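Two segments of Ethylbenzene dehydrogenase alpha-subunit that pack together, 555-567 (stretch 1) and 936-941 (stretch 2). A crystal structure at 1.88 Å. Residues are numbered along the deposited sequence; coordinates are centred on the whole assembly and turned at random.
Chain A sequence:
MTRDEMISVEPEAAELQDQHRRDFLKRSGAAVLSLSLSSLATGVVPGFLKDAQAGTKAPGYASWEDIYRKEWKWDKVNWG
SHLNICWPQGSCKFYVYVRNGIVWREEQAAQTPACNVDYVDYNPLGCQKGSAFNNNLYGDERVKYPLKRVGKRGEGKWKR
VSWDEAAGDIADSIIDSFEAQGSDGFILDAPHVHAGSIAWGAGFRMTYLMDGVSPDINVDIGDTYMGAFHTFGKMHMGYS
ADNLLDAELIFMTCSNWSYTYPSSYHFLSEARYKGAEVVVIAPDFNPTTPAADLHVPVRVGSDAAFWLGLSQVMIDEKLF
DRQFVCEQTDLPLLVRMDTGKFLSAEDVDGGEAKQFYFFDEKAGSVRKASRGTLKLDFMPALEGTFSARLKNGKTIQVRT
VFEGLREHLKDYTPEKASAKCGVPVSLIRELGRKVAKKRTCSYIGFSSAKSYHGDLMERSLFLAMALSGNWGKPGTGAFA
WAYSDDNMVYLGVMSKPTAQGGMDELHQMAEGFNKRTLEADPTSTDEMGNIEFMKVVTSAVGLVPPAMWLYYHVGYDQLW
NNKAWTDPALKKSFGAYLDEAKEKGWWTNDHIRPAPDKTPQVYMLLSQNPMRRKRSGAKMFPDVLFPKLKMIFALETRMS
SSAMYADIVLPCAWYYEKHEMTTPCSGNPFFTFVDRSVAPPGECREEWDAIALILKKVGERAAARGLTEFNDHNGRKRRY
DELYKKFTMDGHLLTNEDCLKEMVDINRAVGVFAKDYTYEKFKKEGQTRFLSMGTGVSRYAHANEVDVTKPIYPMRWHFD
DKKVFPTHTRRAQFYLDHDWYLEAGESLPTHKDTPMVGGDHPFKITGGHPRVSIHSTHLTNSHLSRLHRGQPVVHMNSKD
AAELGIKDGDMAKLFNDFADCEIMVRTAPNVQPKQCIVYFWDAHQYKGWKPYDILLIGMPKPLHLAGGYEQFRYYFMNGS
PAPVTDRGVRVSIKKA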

# COMPACT_ATOMS: atom_id res chain seq x y z
N GLY A 555 15.97 6.41 -28.43
CA GLY A 555 17.37 6.67 -28.19
C GLY A 555 18.04 5.79 -27.15
O GLY A 555 19.16 6.09 -26.72
N TYR A 556 17.41 4.68 -26.79
CA TYR A 556 17.95 3.80 -25.80
C TYR A 556 19.11 2.99 -26.32
O TYR A 556 19.81 2.39 -25.52
CB TYR A 556 16.89 2.88 -25.19
CG TYR A 556 16.04 3.51 -24.11
CD1 TYR A 556 14.90 4.23 -24.41
CD2 TYR A 556 16.38 3.38 -22.77
CE1 TYR A 556 14.10 4.79 -23.38
CE2 TYR A 556 15.61 3.91 -21.78
CZ TYR A 556 14.48 4.62 -22.08
OH TYR A 556 13.75 5.17 -21.05
N ASP A 557 19.38 3.01 -27.62
CA ASP A 557 20.57 2.33 -28.11
C ASP A 557 21.84 2.95 -27.51
O ASP A 557 22.88 2.28 -27.40
CB ASP A 557 20.68 2.39 -29.65
CG ASP A 557 20.78 3.81 -30.18
OD1 ASP A 557 19.95 4.65 -29.82
OD2 ASP A 557 21.65 4.09 -30.98
N GLN A 558 21.77 4.23 -27.17
CA GLN A 558 22.93 4.94 -26.63
C GLN A 558 23.21 4.52 -25.20
O GLN A 558 24.31 4.73 -24.73
CB GLN A 558 22.72 6.46 -26.64
CG GLN A 558 22.45 7.05 -27.98
CD GLN A 558 21.76 8.42 -27.88
OE1 GLN A 558 20.63 8.54 -27.39
NE2 GLN A 558 22.43 9.44 -28.39
N LEU A 559 22.21 3.98 -24.50
CA LEU A 559 22.40 3.46 -23.16
C LEU A 559 22.71 1.96 -23.18
O LEU A 559 23.69 1.50 -22.59
CB LEU A 559 21.14 3.65 -22.33
CG LEU A 559 20.73 5.07 -21.90
CD1 LEU A 559 20.86 6.08 -23.02
CD2 LEU A 559 19.36 5.09 -21.33
N TRP A 560 21.87 1.21 -23.90
CA TRP A 560 21.93 -0.24 -23.90
C TRP A 560 23.11 -0.86 -24.64
O TRP A 560 23.38 -2.05 -24.46
CB TRP A 560 20.61 -0.78 -24.43
CG TRP A 560 19.46 -0.36 -23.68
CD1 TRP A 560 19.46 0.19 -22.41
CD2 TRP A 560 18.09 -0.51 -24.05
NE1 TRP A 560 18.18 0.39 -22.00
CE2 TRP A 560 17.32 -0.04 -22.98
CE3 TRP A 560 17.45 -1.00 -25.18
CZ2 TRP A 560 15.94 0.02 -23.04
CZ3 TRP A 560 16.08 -0.96 -25.24
CH2 TRP A 560 15.33 -0.46 -24.16
N ASN A 561 23.81 -0.08 -25.46
CA ASN A 561 25.03 -0.54 -26.11
C ASN A 561 26.28 -0.09 -25.36
O ASN A 561 27.38 -0.17 -25.89
CB ASN A 561 25.09 -0.04 -27.57
CG ASN A 561 24.02 -0.66 -28.44
OD1 ASN A 561 23.53 -1.75 -28.14
ND2 ASN A 561 23.66 0.02 -29.52
N ASN A 562 26.10 0.44 -24.15
CA ASN A 562 27.23 0.83 -23.32
C ASN A 562 27.82 -0.41 -22.67
O ASN A 562 27.22 -0.98 -21.76
CB ASN A 562 26.79 1.83 -22.23
CG ASN A 562 27.98 2.44 -21.49
OD1 ASN A 562 29.11 1.95 -21.56
ND2 ASN A 562 27.75 3.56 -20.82
N LYS A 563 28.98 -0.84 -23.14
CA LYS A 563 29.60 -2.06 -22.64
C LYS A 563 30.00 -1.96 -21.17
O LYS A 563 30.08 -2.96 -20.49
CB LYS A 563 30.83 -2.41 -23.49
CG LYS A 563 30.44 -2.86 -24.88
CD LYS A 563 31.64 -3.11 -25.78
CE LYS A 563 31.18 -3.05 -27.23
NZ LYS A 563 32.11 -3.71 -28.18
N ALA A 564 30.20 -0.74 -20.68
CA ALA A 564 30.53 -0.52 -19.26
C ALA A 564 29.39 -0.97 -18.36
O ALA A 564 29.62 -1.38 -17.20
CB ALA A 564 30.88 0.97 -19.00
N TRP A 565 28.16 -0.94 -18.89
CA TRP A 565 26.98 -1.28 -18.13
C TRP A 565 26.42 -2.65 -18.48
O TRP A 565 25.34 -2.95 -18.13
CB TRP A 565 25.87 -0.24 -18.36
CG TRP A 565 26.28 1.16 -18.03
CD1 TRP A 565 27.35 1.55 -17.24
CD2 TRP A 565 25.63 2.35 -18.43
NE1 TRP A 565 27.38 2.91 -17.14
CE2 TRP A 565 26.33 3.43 -17.86
CE3 TRP A 565 24.51 2.62 -19.24
CZ2 TRP A 565 25.98 4.76 -18.11
CZ3 TRP A 565 24.15 3.93 -19.47
CH2 TRP A 565 24.87 4.98 -18.89
N THR A 566 27.19 -3.44 -19.22
CA THR A 566 26.80 -4.75 -19.71
C THR A 566 27.51 -5.81 -18.88
O THR A 566 28.60 -5.59 -18.37
CB THR A 566 27.26 -4.89 -21.22
OG1 THR A 566 26.65 -3.86 -22.02
CG2 THR A 566 26.88 -6.24 -21.83
N ASP A 567 26.92 -6.98 -18.75
CA ASP A 567 27.61 -8.14 -18.12
C ASP A 567 28.95 -8.36 -18.84
O ASP A 567 28.97 -8.61 -20.05
CB ASP A 567 26.68 -9.36 -18.27
CG ASP A 567 27.33 -10.69 -17.91
OD1 ASP A 567 28.33 -10.69 -17.17
OD2 ASP A 567 26.77 -11.75 -18.36
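Stretch 2, residues 936-941: LIGMPK

Stretch 2 has no regular helix or strand. It lies as an irregular strip against the short helix of stretch 1 and the turns that follow it. The backbones come nearest at two points: the CA atoms of Leu559 and Ile937 are 6.7 Å apart, and those of Trp560 and Met939 are 5.3 Å apart. The pairing runs the same way along both stretches, from Leu559 to Trp560 and from Ile937 to Met939. The two stretches together bury 429 Å², most of it through Met939, Ile937 and Trp560.

Ile937 and Gly938 both have positive phi, and Gly938 N donates to Leu936 O at 2.7 Å. After them the chain is extended from Met939 to Lys941.

Met939 covers the most surface. Its CA-to-CB bond points sideways, but chi1, chi2 and chi3 are all m, and the end of the side chain comes nearer to stretch 1. Its SD lies 3.4 Å from Leu559 O and 3.8 Å from Trp560 CD1. Its CE reaches the turn after the helix, 3.5 Å from Trp560 O, 3.7 Å from Asn562 O and 3.7 Å from Trp565 CB. That turn is held by Thr566 OG1, which donates to Asn562 O at 2.9 Å. Trp565 O, 3.5 Å from Met939 CE, is buried here without a polar partner.

Ile937 packs through CG2, 3.9 Å from Leu559 CB and 3.8 Å from Trp565 CE3. Its carbonyl accepts the one hydrogen bond between the stretches, from Trp560 NE1 to Ile937 O, at 3.0 Å and 166°. Ile937 O also lies at the edge of the Tyr556 ring, 3.8 Å from Tyr556 CE2.

Trp560 thus uses its ring edge for the hydrogen bond and one face for Pro940. Pro940 CD sits 3.4 Å from Trp560 CD2, almost directly above the five-membered ring, in a CH-pi contact.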

# COMPACT_ATOMS: atom_id res chain seq x y z
N LEU A 936 18.02 4.77 -13.96
CA LEU A 936 17.90 3.30 -13.86
C LEU A 936 18.20 2.54 -15.12
O LEU A 936 18.50 1.36 -15.04
CB LEU A 936 16.57 2.88 -13.26
CG LEU A 936 16.29 3.31 -11.80
CD1 LEU A 936 14.87 2.79 -11.42
CD2 LEU A 936 17.35 2.81 -10.71
N ILE A 937 18.22 3.25 -16.25
CA ILE A 937 18.77 2.83 -17.55
C ILE A 937 18.01 1.75 -18.25
O ILE A 937 17.74 1.90 -19.43
CB ILE A 937 20.26 2.41 -17.46
CG1 ILE A 937 21.13 3.51 -16.83
CG2 ILE A 937 20.78 2.02 -18.84
CD1 ILE A 937 20.78 4.83 -17.25
N GLY A 938 17.78 0.64 -17.57
CA GLY A 938 16.96 -0.45 -18.07
C GLY A 938 17.70 -1.37 -19.01
O GLY A 938 17.13 -1.83 -19.99
N MET A 939 18.95 -1.64 -18.72
CA MET A 939 19.78 -2.46 -19.60
C MET A 939 19.09 -3.81 -19.81
O MET A 939 18.90 -4.53 -18.85
CB MET A 939 21.15 -2.70 -18.97
CG MET A 939 22.00 -1.47 -18.75
SD MET A 939 22.48 -0.65 -20.30
CE MET A 939 23.71 -1.78 -20.98
N PRO A 940 18.66 -4.13 -21.05
CA PRO A 940 18.04 -5.42 -21.24
C PRO A 940 19.09 -6.50 -21.35
O PRO A 940 20.15 -6.27 -21.93
CB PRO A 940 17.30 -5.27 -22.58
CG PRO A 940 17.37 -3.85 -22.94
CD PRO A 940 18.60 -3.33 -22.27
N LYS A 941 18.77 -7.69 -20.85
CA LYS A 941 19.72 -8.80 -20.88
C LYS A 941 19.84 -9.32 -22.30
O LYS A 941 18.88 -9.83 -22.85
CB LYS A 941 19.32 -9.93 -19.89
CG LYS A 941 20.36 -11.06 -19.89
CD LYS A 941 20.39 -11.81 -18.58
CE LYS A 941 21.27 -13.05 -18.65
NZ LYS A 941 21.47 -13.66 -17.30